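Long-range contacts in alcohol dehydrogenase (Escherichia coli, PDB 5VM2), which probably oxidises an alcohol group with NAD or NADP as acceptor, as a zinc-binding member of the zinc-containing alcohol dehydrogenase family whose substrate is not known: residues A[26-31]-A[128-133]; A[89-94]-A[112-117]; A[185-190]-A[307-312]; A[254-259]-A[278-283]; A[262-267]-A[285-290]. All coordinates share one frame; numbering follows the deposited sequence.

Contact 1 of 5, residues A[26-31]-A[128-133]; sequences EDEVLI and YLCHPE
I31 and L129 meet on the buried face of an antiparallel strand pair. Each sets its first gamma carbon between the backbone N and the carbonyl carbon, the crowded position: CG1 in I31 (chi1 68°) and CG in L129 (chi1 63°). The two side chains cross obliquely. CD1 of I31 lies 3.4 Å from CG of L129, and CG1 of I31 is equally near CD1 of L129. Both distances are shorter than usual for carbon pairs, so the packing is tight here. V29 and H131 share this face. CG2 of V29 rests 3.5 Å from the carbonyl O of H131, while the imidazole uses NE2 to bond the backbone O of E90.

The strands belong to the mixed beta-sheet of the GroES-like domain, the catalytic domain in this family. Four backbone hydrogen bonds join the strands. The one from I31 N to L129 O is almost straight (178° at the hydrogen). A fifth, from E133 N to D27 O at 2.9 Å, lies just beyond the strand ends.

L30 and C130 occupy the other face. CD1 of L30 touches SG of C130 at 3.7 Å and also reaches CB of Y128. E28 is extended beyond CG. Its OE2 is 3.6 Å from CB of C130 and accepts from K25 N. Its OE1 accepts from a water at 3.0 Å, and the same water donates to the O of C130. V87 and I89 of strand 86-89 pack on I31 and H131, whereas V72 and A73 of strand 67-74 pack on L30.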
# COMPACT_ATOMS: atom_id res chain seq x y z
N GLU A 26 10.23 -22.51 -13.87
CA GLU A 26 11.07 -23.31 -12.98
C GLU A 26 11.50 -22.55 -11.72
O GLU A 26 11.95 -23.18 -10.76
CB GLU A 26 12.30 -23.82 -13.72
CG GLU A 26 13.21 -22.73 -14.26
CD GLU A 26 14.56 -23.28 -14.67
OE1 GLU A 26 15.51 -22.48 -14.77
OE2 GLU A 26 14.67 -24.51 -14.88
N ASP A 27 11.38 -21.22 -11.70
CA ASP A 27 11.73 -20.44 -10.52
C ASP A 27 10.51 -19.84 -9.84
O ASP A 27 10.67 -18.94 -9.00
CB ASP A 27 12.73 -19.34 -10.89
CG ASP A 27 12.10 -18.24 -11.73
OD1 ASP A 27 11.34 -18.56 -12.66
OD2 ASP A 27 12.35 -17.05 -11.44
N GLU A 28 9.31 -20.31 -10.15
CA GLU A 28 8.08 -19.72 -9.66
C GLU A 28 7.32 -20.68 -8.75
O GLU A 28 7.53 -21.89 -8.78
CB GLU A 28 7.18 -19.30 -10.83
CG GLU A 28 7.84 -18.34 -11.81
CD GLU A 28 6.92 -17.92 -12.93
OE1 GLU A 28 7.11 -16.81 -13.47
OE2 GLU A 28 6.01 -18.70 -13.29
N VAL A 29 6.44 -20.10 -7.95
CA VAL A 29 5.47 -20.85 -7.17
C VAL A 29 4.10 -20.67 -7.82
O VAL A 29 3.83 -19.65 -8.46
CB VAL A 29 5.42 -20.40 -5.69
CG1 VAL A 29 6.75 -20.66 -5.00
CG2 VAL A 29 5.05 -18.92 -5.59
N LEU A 30 3.25 -21.67 -7.66
CA LEU A 30 1.84 -21.57 -8.01
C LEU A 30 1.05 -21.51 -6.72
O LEU A 30 1.09 -22.45 -5.92
CB LEU A 30 1.39 -22.74 -8.88
CG LEU A 30 -0.13 -22.80 -9.13
CD1 LEU A 30 -0.53 -21.84 -10.25
CD2 LEU A 30 -0.58 -24.22 -9.44
N ILE A 31 0.32 -20.42 -6.51
CA ILE A 31 -0.40 -20.07 -5.30
C ILE A 31 -1.90 -20.13 -5.55
O ILE A 31 -2.37 -19.80 -6.65
CB ILE A 31 0.02 -18.69 -4.76
CG1 ILE A 31 -0.44 -17.57 -5.70
CG2 ILE A 31 1.54 -18.62 -4.58
CD1 ILE A 31 -1.92 -17.30 -5.63
N TYR A 128 -5.93 -18.73 -9.09
CA TYR A 128 -4.59 -19.28 -9.20
C TYR A 128 -3.69 -18.30 -9.94
O TYR A 128 -4.09 -17.77 -10.99
CB TYR A 128 -4.58 -20.63 -9.93
CG TYR A 128 -5.31 -21.74 -9.19
CD1 TYR A 128 -4.65 -22.52 -8.25
CD2 TYR A 128 -6.65 -21.99 -9.44
CE1 TYR A 128 -5.32 -23.53 -7.57
CE2 TYR A 128 -7.33 -23.00 -8.76
CZ TYR A 128 -6.65 -23.76 -7.83
OH TYR A 128 -7.31 -24.77 -7.15
N LEU A 129 -2.49 -18.08 -9.42
CA LEU A 129 -1.51 -17.25 -10.10
C LEU A 129 -0.11 -17.77 -9.80
O LEU A 129 0.11 -18.50 -8.82
CB LEU A 129 -1.64 -15.77 -9.71
CG LEU A 129 -1.40 -15.29 -8.28
CD1 LEU A 129 0.08 -15.08 -7.97
CD2 LEU A 129 -2.16 -13.99 -8.04
N CYS A 130 0.84 -17.38 -10.64
CA CYS A 130 2.24 -17.75 -10.49
C CYS A 130 3.06 -16.51 -10.16
O CYS A 130 2.78 -15.41 -10.65
CB CYS A 130 2.77 -18.40 -11.76
SG CYS A 130 1.98 -19.98 -12.15
N HIS A 131 4.07 -16.69 -9.32
CA HIS A 131 4.92 -15.59 -8.90
C HIS A 131 6.34 -16.11 -8.72
O HIS A 131 6.52 -17.25 -8.29
CB HIS A 131 4.43 -14.94 -7.61
CG HIS A 131 4.85 -13.51 -7.45
ND1 HIS A 131 4.53 -12.54 -8.38
CD2 HIS A 131 5.57 -12.89 -6.49
CE1 HIS A 131 5.03 -11.38 -7.99
NE2 HIS A 131 5.67 -11.57 -6.84
N PRO A 132 7.35 -15.30 -9.03
CA PRO A 132 8.73 -15.73 -8.78
C PRO A 132 8.96 -15.99 -7.30
O PRO A 132 8.53 -15.23 -6.44
CB PRO A 132 9.58 -14.54 -9.28
CG PRO A 132 8.67 -13.75 -10.16
CD PRO A 132 7.29 -13.95 -9.63
N GLU A 133 9.66 -17.09 -7.02
CA GLU A 133 10.00 -17.44 -5.65
C GLU A 133 10.76 -16.31 -4.95
O GLU A 133 10.64 -16.14 -3.73
CB GLU A 133 10.81 -18.74 -5.64
CG GLU A 133 11.91 -18.83 -4.59
CD GLU A 133 12.96 -19.87 -4.94
OE1 GLU A 133 13.27 -20.03 -6.14
OE2 GLU A 133 13.47 -20.54 -4.02
O HOH W 1 5.36 -14.56 -12.47

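Contact 2 of 5, residues A[89-94]-A[112-117]; sequences IEPGVP and VDFMAT
M115 keeps CG anti to its carbonyl carbon (chi1 -69°), which sets CG 3.6 Å from CB of P91. A bend at chi2 then brings SD to 3.5 Å from CD1 of I89, and the two side chains cross at about a right angle. F114 has CG anti to its backbone N (chi1 -163°). Its ring lies beside P91, and the two side chains point the same way. CG of P91 is 3.7 Å from CZ of F114, while CB of P91 stands over one ring face, near the rim. G92 has no side chain, and CD2 of the ring comes within 3.5 Å of its CA.

The segments form a small two-stranded antiparallel sheet at the base of the zinc lobe. The chain between them supplies C95, C98, C101 and C109, which bind the zinc ion. Such a four-cysteine lobe is the structural zinc site known from many zinc-containing alcohol dehydrogenases. P94 packs next to it.

V93 and D113 are a hydrogen-bonded pair. V93 N donates to D113 O at 2.9 Å in a nearly straight bond (179° at the hydrogen), and D113 N returns one to V93 O. In both, the donor stands above the carbonyl plane. M115 N adds a longer bond to P91 O, at 3.1 Å. On the flank, CG2 of V112 touches V93 O at 3.7 Å.

The F114 ring also meets R292 in a cation-pi contact and packs against H65 and E152. H65, E66 and E152 bind the magnesium ion. This place probably corresponds to the catalytic metal site of relatives.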
# COMPACT_ATOMS: atom_id res chain seq x y z
N ILE A 89 2.91 -12.33 -1.60
CA ILE A 89 3.77 -11.98 -2.72
C ILE A 89 4.05 -10.49 -2.69
O ILE A 89 3.17 -9.68 -2.35
CB ILE A 89 3.15 -12.41 -4.07
CG1 ILE A 89 1.87 -11.63 -4.35
CG2 ILE A 89 2.89 -13.92 -4.11
CD1 ILE A 89 1.56 -11.53 -5.83
N GLU A 90 5.29 -10.13 -2.99
CA GLU A 90 5.64 -8.75 -3.29
C GLU A 90 5.35 -8.50 -4.76
O GLU A 90 5.99 -9.12 -5.62
CB GLU A 90 7.10 -8.48 -2.97
CG GLU A 90 7.52 -7.03 -3.13
CD GLU A 90 8.94 -6.75 -2.65
OE1 GLU A 90 9.49 -7.58 -1.89
OE2 GLU A 90 9.50 -5.70 -3.04
N PRO A 91 4.38 -7.65 -5.10
CA PRO A 91 3.84 -7.64 -6.47
C PRO A 91 4.70 -6.91 -7.50
O PRO A 91 4.32 -6.90 -8.68
CB PRO A 91 2.49 -6.94 -6.30
CG PRO A 91 2.68 -6.05 -5.13
CD PRO A 91 3.63 -6.76 -4.20
N GLY A 92 5.82 -6.32 -7.11
CA GLY A 92 6.69 -5.69 -8.09
C GLY A 92 7.98 -6.46 -8.30
O GLY A 92 8.83 -6.51 -7.41
N VAL A 93 8.13 -7.06 -9.48
CA VAL A 93 9.30 -7.87 -9.81
C VAL A 93 10.21 -7.03 -10.69
O VAL A 93 9.88 -6.81 -11.87
CB VAL A 93 8.90 -9.17 -10.51
CG1 VAL A 93 10.14 -9.99 -10.86
CG2 VAL A 93 7.92 -9.97 -9.64
N PRO A 94 11.36 -6.58 -10.20
CA PRO A 94 12.21 -5.68 -10.98
C PRO A 94 13.10 -6.46 -11.93
O PRO A 94 13.16 -7.69 -11.90
CB PRO A 94 13.04 -4.99 -9.89
CG PRO A 94 13.26 -6.10 -8.89
CD PRO A 94 11.99 -6.95 -8.92
N VAL A 112 10.15 -2.64 -14.05
CA VAL A 112 9.48 -3.44 -13.03
C VAL A 112 8.20 -4.02 -13.60
O VAL A 112 7.48 -3.36 -14.36
CB VAL A 112 9.21 -2.62 -11.76
CG1 VAL A 112 8.23 -1.48 -12.03
CG2 VAL A 112 8.69 -3.52 -10.64
N ASP A 113 7.93 -5.27 -13.27
CA ASP A 113 6.67 -5.90 -13.65
C ASP A 113 5.81 -5.93 -12.39
O ASP A 113 6.01 -6.77 -11.51
CB ASP A 113 6.90 -7.29 -14.23
CG ASP A 113 5.61 -8.05 -14.48
OD1 ASP A 113 5.66 -9.26 -14.81
OD2 ASP A 113 4.53 -7.44 -14.34
N PHE A 114 4.87 -5.00 -12.34
CA PHE A 114 3.99 -4.82 -11.20
C PHE A 114 2.60 -5.35 -11.54
O PHE A 114 2.09 -5.10 -12.63
CB PHE A 114 3.92 -3.35 -10.78
CG PHE A 114 3.39 -3.14 -9.39
CD1 PHE A 114 2.03 -2.96 -9.18
CD2 PHE A 114 4.24 -3.14 -8.30
CE1 PHE A 114 1.54 -2.77 -7.91
CE2 PHE A 114 3.75 -2.96 -7.02
CZ PHE A 114 2.40 -2.77 -6.82
N MET A 115 2.01 -6.08 -10.59
CA MET A 115 0.71 -6.70 -10.82
C MET A 115 -0.33 -5.69 -11.25
O MET A 115 -0.35 -4.55 -10.78
CB MET A 115 0.24 -7.41 -9.54
CG MET A 115 1.04 -8.63 -9.18
SD MET A 115 -0.04 -9.88 -8.47
CE MET A 115 -0.49 -10.80 -9.94
N ALA A 116 -1.21 -6.12 -12.16
CA ALA A 116 -2.38 -5.36 -12.58
C ALA A 116 -2.01 -4.04 -13.25
O ALA A 116 -2.78 -3.08 -13.19
CB ALA A 116 -3.32 -5.10 -11.39
N THR A 117 -0.83 -4.04 -13.87
CA THR A 117 -0.28 -2.90 -14.63
C THR A 117 0.18 -3.12 -16.06
O THR A 117 0.13 -4.20 -16.59
CB THR A 117 0.78 -2.04 -13.96
OG1 THR A 117 2.01 -2.75 -13.94
CG2 THR A 117 0.37 -1.64 -12.62

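Contact 3 of 5, residues A[185-190]-A[307-312]; sequences LQACKC and GRFDVK
Q186 lies over the ring of F309. Its CB sits above the ring centre, 3.5 Å from the centroid and 9° off the normal, a CH-pi contact. Amide and ring planes are turned 33° from each other, so they are not stacked flat. NE2 of Q186 comes 3.6 Å from CE2 of F309. Q186 runs extended beyond CG, and its amide grips the backbone of D310 at two points. OE1 accepts from D310 N at 2.7 Å. NE2 donates to D310 O at 2.7 Å, with that oxygen in the amide plane of Q186.

C190 lies farther along helix 179-190. Its SG approaches the ring obliquely and stands 4.0 Å from CD1 of F309. It also touches CG of R308 at 3.8 Å. A water ties NH1 of R308 to the O of C190, lying in the guanidinium plane at its edge.

The helix follows the glycine-rich turn consistent with a Rossmann-type nucleotide-binding fold. The other segment leaves helix 297-305 and leads to strand 315-320. F309 is also packed by M158, A303 and I304.

The two amide bonds leave neither end of the buried Q186 without a partner, and they fix which way the amide is flipped. Near the end of the helix, the arginine could interact favourably, through the water, with the helix dipole.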
# COMPACT_ATOMS: atom_id res chain seq x y z
N LEU A 185 1.72 5.57 10.21
CA LEU A 185 1.69 5.77 11.66
C LEU A 185 2.29 4.57 12.40
O LEU A 185 3.17 4.73 13.25
CB LEU A 185 0.25 6.01 12.10
CG LEU A 185 -0.18 5.76 13.55
CD1 LEU A 185 0.52 6.75 14.48
CD2 LEU A 185 -1.71 5.86 13.65
N GLN A 186 1.84 3.37 12.08
CA GLN A 186 2.36 2.19 12.76
C GLN A 186 3.83 1.96 12.42
O GLN A 186 4.61 1.52 13.28
CB GLN A 186 1.51 0.97 12.39
CG GLN A 186 0.06 1.13 12.83
CD GLN A 186 -0.66 -0.19 12.92
OE1 GLN A 186 -0.48 -0.93 13.88
NE2 GLN A 186 -1.48 -0.49 11.92
N ALA A 187 4.24 2.28 11.19
CA ALA A 187 5.66 2.19 10.86
C ALA A 187 6.48 3.17 11.69
O ALA A 187 7.54 2.82 12.22
CB ALA A 187 5.88 2.42 9.37
N CYS A 188 6.00 4.42 11.83
CA CYS A 188 6.71 5.39 12.66
C CYS A 188 6.83 4.90 14.10
O CYS A 188 7.86 5.09 14.74
CB CYS A 188 6.01 6.74 12.60
SG CYS A 188 6.15 7.57 11.00
N LYS A 189 5.77 4.26 14.61
CA LYS A 189 5.84 3.70 15.96
C LYS A 189 6.90 2.61 16.05
O LYS A 189 7.67 2.55 17.02
CB LYS A 189 4.48 3.14 16.37
CG LYS A 189 3.39 4.18 16.52
CD LYS A 189 2.55 3.90 17.76
CE LYS A 189 1.72 2.64 17.60
NZ LYS A 189 1.61 1.86 18.87
N CYS A 190 6.96 1.73 15.05
CA CYS A 190 7.93 0.64 15.07
C CYS A 190 9.36 1.17 15.01
O CYS A 190 10.27 0.51 15.52
CB CYS A 190 7.67 -0.31 13.90
SG CYS A 190 6.16 -1.28 14.10
N GLY A 307 2.88 -8.56 16.64
CA GLY A 307 1.77 -7.84 17.23
C GLY A 307 1.99 -6.35 17.36
O GLY A 307 1.03 -5.62 17.65
N ARG A 308 3.21 -5.87 17.15
CA ARG A 308 3.48 -4.44 17.26
C ARG A 308 2.77 -3.65 16.17
O ARG A 308 2.34 -2.51 16.40
CB ARG A 308 4.98 -4.18 17.21
CG ARG A 308 5.38 -2.76 17.55
CD ARG A 308 6.88 -2.65 17.83
NE ARG A 308 7.26 -3.32 19.07
CZ ARG A 308 8.52 -3.45 19.50
NH1 ARG A 308 9.52 -2.95 18.77
NH2 ARG A 308 8.77 -4.07 20.64
N PHE A 309 2.62 -4.24 14.99
CA PHE A 309 1.99 -3.62 13.83
C PHE A 309 0.67 -4.36 13.60
O PHE A 309 0.68 -5.55 13.29
CB PHE A 309 2.93 -3.72 12.63
CG PHE A 309 2.64 -2.74 11.52
CD1 PHE A 309 3.65 -1.92 11.04
CD2 PHE A 309 1.39 -2.68 10.92
CE1 PHE A 309 3.41 -1.04 10.00
CE2 PHE A 309 1.15 -1.79 9.88
CZ PHE A 309 2.16 -0.98 9.42
N ASP A 310 -0.45 -3.65 13.77
CA ASP A 310 -1.79 -4.26 13.73
C ASP A 310 -2.44 -3.92 12.39
O ASP A 310 -2.88 -2.79 12.17
CB ASP A 310 -2.63 -3.76 14.90
CG ASP A 310 -4.04 -4.39 14.96
OD1 ASP A 310 -4.46 -5.09 14.01
OD2 ASP A 310 -4.74 -4.16 15.96
N VAL A 311 -2.52 -4.92 11.50
CA VAL A 311 -3.23 -4.75 10.23
C VAL A 311 -4.62 -5.38 10.24
O VAL A 311 -5.47 -4.97 9.44
CB VAL A 311 -2.40 -5.31 9.05
CG1 VAL A 311 -1.13 -4.50 8.85
CG2 VAL A 311 -2.08 -6.79 9.24
N LYS A 312 -4.88 -6.35 11.12
CA LYS A 312 -6.18 -6.99 11.17
C LYS A 312 -7.27 -6.02 11.60
O LYS A 312 -8.38 -6.03 11.06
CB LYS A 312 -6.13 -8.20 12.11
CG LYS A 312 -7.49 -8.78 12.47
CD LYS A 312 -7.33 -10.06 13.29
CE LYS A 312 -6.40 -11.05 12.60
NZ LYS A 312 -6.87 -11.42 11.24
O HOH W 2 2.07 -0.54 18.75
O HOH W 3 10.08 -2.11 16.11

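Contact 4 of 5, residues A[254-259]-A[278-283]; sequences APYLVM and FLKINR
K280 reaches across P255 to Y256. Its CB is 4.5 Å from CB of P255. CG stands anti to the backbone N (chi1 -156°), 3.8 Å from P255 O and close to CD2 of Y256. The chain bends at chi2. CD then rests against the ring of Y256, 3.7 Å from CD2 and a little farther from CE2. CE keeps 4.0 Å from CD2. A second bend at chi4 folds NZ back, 3.4 Å from CD2 of Y256. It approaches the ring obliquely and also nears CA of Y256. Overall the two side chains cross at about a right angle. The hydroxyl of Y256 bonds ND2 of N277.

The segments sit at one end of the parallel sheet of the Rossmann-type domain. Residues 254-259 lead from helix 248-253 towards strand 262-267. Residues 278-283 lie in the long loop before the edge strand 286-290.

CG2 of I281 packs on CG1 of V258 at 3.7 Å and on CB of P255, and also nears P255 O. V258 and I281 meet at about a right angle. V258 packs in turn on V241 and I264 of the sheet. A water stands 3.1 Å from both V258 O and K280 O.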
# COMPACT_ATOMS: atom_id res chain seq x y z
N ALA A 254 1.94 21.05 3.83
CA ALA A 254 3.14 20.55 4.48
C ALA A 254 4.26 21.58 4.64
O ALA A 254 4.94 21.54 5.68
CB ALA A 254 3.66 19.31 3.73
N PRO A 255 4.52 22.49 3.68
CA PRO A 255 5.54 23.51 3.93
C PRO A 255 5.35 24.29 5.22
O PRO A 255 6.33 24.65 5.87
CB PRO A 255 5.41 24.43 2.70
CG PRO A 255 4.90 23.56 1.64
CD PRO A 255 4.01 22.55 2.29
N TYR A 256 4.10 24.55 5.60
CA TYR A 256 3.81 25.32 6.81
C TYR A 256 3.92 24.50 8.09
O TYR A 256 3.80 25.06 9.18
CB TYR A 256 2.41 25.92 6.68
CG TYR A 256 2.28 26.83 5.48
CD1 TYR A 256 1.83 26.34 4.26
CD2 TYR A 256 2.65 28.16 5.55
CE1 TYR A 256 1.73 27.17 3.15
CE2 TYR A 256 2.55 29.00 4.45
CZ TYR A 256 2.09 28.50 3.26
OH TYR A 256 1.99 29.33 2.17
N LEU A 257 4.18 23.19 7.98
CA LEU A 257 4.15 22.29 9.13
C LEU A 257 5.51 21.73 9.52
O LEU A 257 5.63 21.18 10.62
CB LEU A 257 3.19 21.12 8.86
CG LEU A 257 1.75 21.48 8.51
CD1 LEU A 257 0.95 20.23 8.23
CD2 LEU A 257 1.12 22.28 9.63
N VAL A 258 6.51 21.84 8.65
CA VAL A 258 7.81 21.20 8.83
C VAL A 258 8.78 22.21 9.42
O VAL A 258 8.71 23.42 9.16
CB VAL A 258 8.33 20.63 7.49
CG1 VAL A 258 8.60 21.75 6.51
CG2 VAL A 258 9.58 19.77 7.69
N MET A 259 9.72 21.71 10.23
CA MET A 259 10.75 22.56 10.80
C MET A 259 11.87 22.79 9.79
O MET A 259 12.05 22.03 8.83
CB MET A 259 11.34 21.92 12.06
CG MET A 259 12.35 20.82 11.76
SD MET A 259 13.05 20.06 13.24
CE MET A 259 12.73 21.31 14.48
N PHE A 278 8.21 27.68 -1.45
CA PHE A 278 9.58 27.34 -1.07
C PHE A 278 10.17 28.35 -0.09
O PHE A 278 11.10 28.00 0.65
CB PHE A 278 10.45 27.21 -2.31
CG PHE A 278 10.30 25.88 -2.99
CD1 PHE A 278 10.71 24.72 -2.37
CD2 PHE A 278 9.72 25.80 -4.25
CE1 PHE A 278 10.55 23.48 -2.98
CE2 PHE A 278 9.56 24.57 -4.87
CZ PHE A 278 9.98 23.41 -4.24
N LEU A 279 9.67 29.58 -0.09
CA LEU A 279 10.14 30.56 0.89
C LEU A 279 9.95 30.05 2.31
O LEU A 279 10.82 30.23 3.17
CB LEU A 279 9.41 31.89 0.69
CG LEU A 279 9.81 33.05 1.61
CD1 LEU A 279 11.32 33.22 1.67
CD2 LEU A 279 9.14 34.34 1.17
N LYS A 280 8.82 29.38 2.58
CA LYS A 280 8.54 28.87 3.91
C LYS A 280 9.48 27.73 4.30
O LYS A 280 9.61 27.44 5.50
CB LYS A 280 7.09 28.40 3.99
CG LYS A 280 6.51 28.37 5.40
CD LYS A 280 6.01 29.75 5.82
CE LYS A 280 5.86 29.85 7.33
NZ LYS A 280 5.02 28.76 7.91
N ILE A 281 10.12 27.07 3.34
CA ILE A 281 10.99 25.94 3.63
C ILE A 281 12.38 26.21 3.05
O ILE A 281 13.07 25.28 2.62
CB ILE A 281 10.41 24.64 3.07
CG1 ILE A 281 10.07 24.80 1.58
CG2 ILE A 281 9.18 24.21 3.85
CD1 ILE A 281 9.77 23.49 0.88
N ASN A 282 12.79 27.48 3.05
CA ASN A 282 14.05 27.85 2.42
C ASN A 282 15.28 27.42 3.22
O ASN A 282 16.40 27.52 2.69
CB ASN A 282 14.10 29.36 2.19
CG ASN A 282 14.16 30.16 3.49
OD1 ASN A 282 13.79 29.67 4.56
ND2 ASN A 282 14.62 31.39 3.39
N ARG A 283 15.12 26.95 4.45
CA ARG A 283 16.27 26.60 5.29
C ARG A 283 16.52 25.09 5.28
O ARG A 283 16.45 24.40 6.30
CB ARG A 283 16.06 27.13 6.70
CG ARG A 283 16.35 28.62 6.79
CD ARG A 283 16.32 29.14 8.21
NE ARG A 283 16.92 30.47 8.33
CZ ARG A 283 16.33 31.59 7.92
NH1 ARG A 283 15.12 31.55 7.37
NH2 ARG A 283 16.95 32.75 8.06
O HOH W 4 10.54 25.27 7.47

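Contact 5 of 5, residues A[262-267]-A[285-290]; sequences GKIMIV and VTIQTV
M265 and V290 pack closely on the enclosed face of a parallel strand pair. In M265, chi3 near -60° brings CE to 3.6 Å from CG2 of V290. V267 shares this face, which helix 145-163 backs, with L163 touching M265, and V156 and A160 against V267. Q288 lies beside M265 and brings OE1 to 3.9 Å from CE.

On the other face, I266 and I287 are partly exposed. CD1 of I266 is 3.6 Å from CG2 of I287. I264 lies alongside I287 and points the same way, its CD1 4.0 Å from CG1 of I287.

The loose part is the outer strand's exposed threonines, one on each face. CG2 of T289 only brushes CB of I266, at 4.2 Å. A water lies 2.8 Å from both G262 O and T286 OG1. K263 leads away from T286, and its NZ bonds the O of A164.

Strand 286-290 is an outer strand of the six-stranded parallel sheet, a Rossmann-type arrangement. Five backbone hydrogen bonds hold it to strand 262-267. The bond from I264 N to T286 O is short, at 2.7 Å. The bond from V290 N to I266 O is more bent, 144° at the hydrogen. Adhesion thus comes from main-chain bonds and apolar side chains. It does not depend on salt bridges between the strands.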
# COMPACT_ATOMS: atom_id res chain seq x y z
N GLY A 262 14.06 20.03 8.17
CA GLY A 262 13.25 18.84 8.27
C GLY A 262 12.95 18.20 6.92
O GLY A 262 13.52 18.55 5.89
N LYS A 263 12.02 17.24 6.95
CA LYS A 263 11.68 16.47 5.76
C LYS A 263 10.18 16.45 5.53
O LYS A 263 9.40 16.27 6.47
CB LYS A 263 12.16 15.02 5.88
CG LYS A 263 13.66 14.83 5.86
CD LYS A 263 13.99 13.43 6.33
CE LYS A 263 15.49 13.16 6.30
NZ LYS A 263 15.81 11.89 7.00
N ILE A 264 9.79 16.61 4.27
CA ILE A 264 8.44 16.32 3.80
C ILE A 264 8.51 15.07 2.94
O ILE A 264 9.29 15.01 1.98
CB ILE A 264 7.85 17.50 3.00
CG1 ILE A 264 7.71 18.74 3.90
CG2 ILE A 264 6.50 17.10 2.41
CD1 ILE A 264 7.47 20.02 3.14
N MET A 265 7.71 14.06 3.28
CA MET A 265 7.63 12.82 2.51
C MET A 265 6.28 12.76 1.83
O MET A 265 5.25 12.86 2.50
CB MET A 265 7.82 11.59 3.40
CG MET A 265 8.92 11.69 4.44
SD MET A 265 10.56 11.82 3.73
CE MET A 265 10.69 10.31 2.77
N ILE A 266 6.28 12.58 0.52
CA ILE A 266 5.06 12.44 -0.26
C ILE A 266 4.89 10.95 -0.54
O ILE A 266 5.57 10.38 -1.40
CB ILE A 266 5.12 13.26 -1.54
CG1 ILE A 266 5.25 14.74 -1.18
CG2 ILE A 266 3.89 13.01 -2.39
CD1 ILE A 266 5.57 15.60 -2.35
N VAL A 267 3.98 10.32 0.19
CA VAL A 267 3.80 8.87 0.13
C VAL A 267 2.79 8.61 -0.99
O VAL A 267 1.59 8.52 -0.76
CB VAL A 267 3.37 8.30 1.47
CG1 VAL A 267 3.02 6.83 1.33
CG2 VAL A 267 4.48 8.49 2.49
N VAL A 285 15.05 22.44 3.94
CA VAL A 285 14.02 21.40 4.00
C VAL A 285 14.14 20.51 2.77
O VAL A 285 14.53 20.95 1.68
CB VAL A 285 12.63 22.05 4.10
CG1 VAL A 285 11.51 21.03 3.90
CG2 VAL A 285 12.47 22.76 5.45
N THR A 286 13.82 19.23 2.95
CA THR A 286 13.86 18.24 1.89
C THR A 286 12.45 17.71 1.64
O THR A 286 11.75 17.33 2.59
CB THR A 286 14.80 17.08 2.26
OG1 THR A 286 16.16 17.54 2.24
CG2 THR A 286 14.64 15.95 1.30
N ILE A 287 12.04 17.69 0.38
CA ILE A 287 10.80 17.05 -0.05
C ILE A 287 11.19 15.82 -0.86
O ILE A 287 11.89 15.94 -1.87
CB ILE A 287 9.93 17.99 -0.89
CG1 ILE A 287 9.59 19.26 -0.12
CG2 ILE A 287 8.65 17.27 -1.34
CD1 ILE A 287 8.89 20.31 -0.97
N GLN A 288 10.74 14.65 -0.42
CA GLN A 288 11.05 13.42 -1.15
C GLN A 288 9.78 12.64 -1.41
O GLN A 288 8.98 12.43 -0.50
CB GLN A 288 12.05 12.54 -0.39
CG GLN A 288 12.54 11.36 -1.25
CD GLN A 288 13.66 10.57 -0.61
OE1 GLN A 288 13.89 10.67 0.60
NE2 GLN A 288 14.37 9.79 -1.41
N THR A 289 9.59 12.23 -2.67
CA THR A 289 8.52 11.31 -3.00
C THR A 289 8.91 9.90 -2.59
O THR A 289 10.10 9.55 -2.54
CB THR A 289 8.18 11.36 -4.49
OG1 THR A 289 9.36 11.14 -5.28
CG2 THR A 289 7.57 12.71 -4.86
N VAL A 290 7.91 9.10 -2.26
CA VAL A 290 8.12 7.73 -1.78
C VAL A 290 7.32 6.81 -2.68
O VAL A 290 6.11 7.01 -2.87
CB VAL A 290 7.69 7.57 -0.31
CG1 VAL A 290 8.07 6.19 0.20
CG2 VAL A 290 8.34 8.63 0.55
O HOH W 5 16.17 18.00 5.00

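Overall arrangement
Contacts 1 and 2 belong to the GroES-like part and touch through H131, whose ring also packs on V93. Contact 2 is nested within the chain loop closed by contact 1 and lies closest to the metals. Contacts 4 and 5 touch at the far end of the Rossmann-type sheet. Contact 3 ties a helix of that domain to the loop after helix 297-305. Contacts 1 and 2 join largely buried residues. Contact 5 pairs a mostly buried strand with a more exposed outer one. Contact 3 is buried at Q186 and F309 but exposed at R308. Contacts 1, 2 and 5 rest on strand pairing, contact 3 on a side-chain amide. Contact 4 is apolar, with a solvent-exposed lysine against a tyrosine.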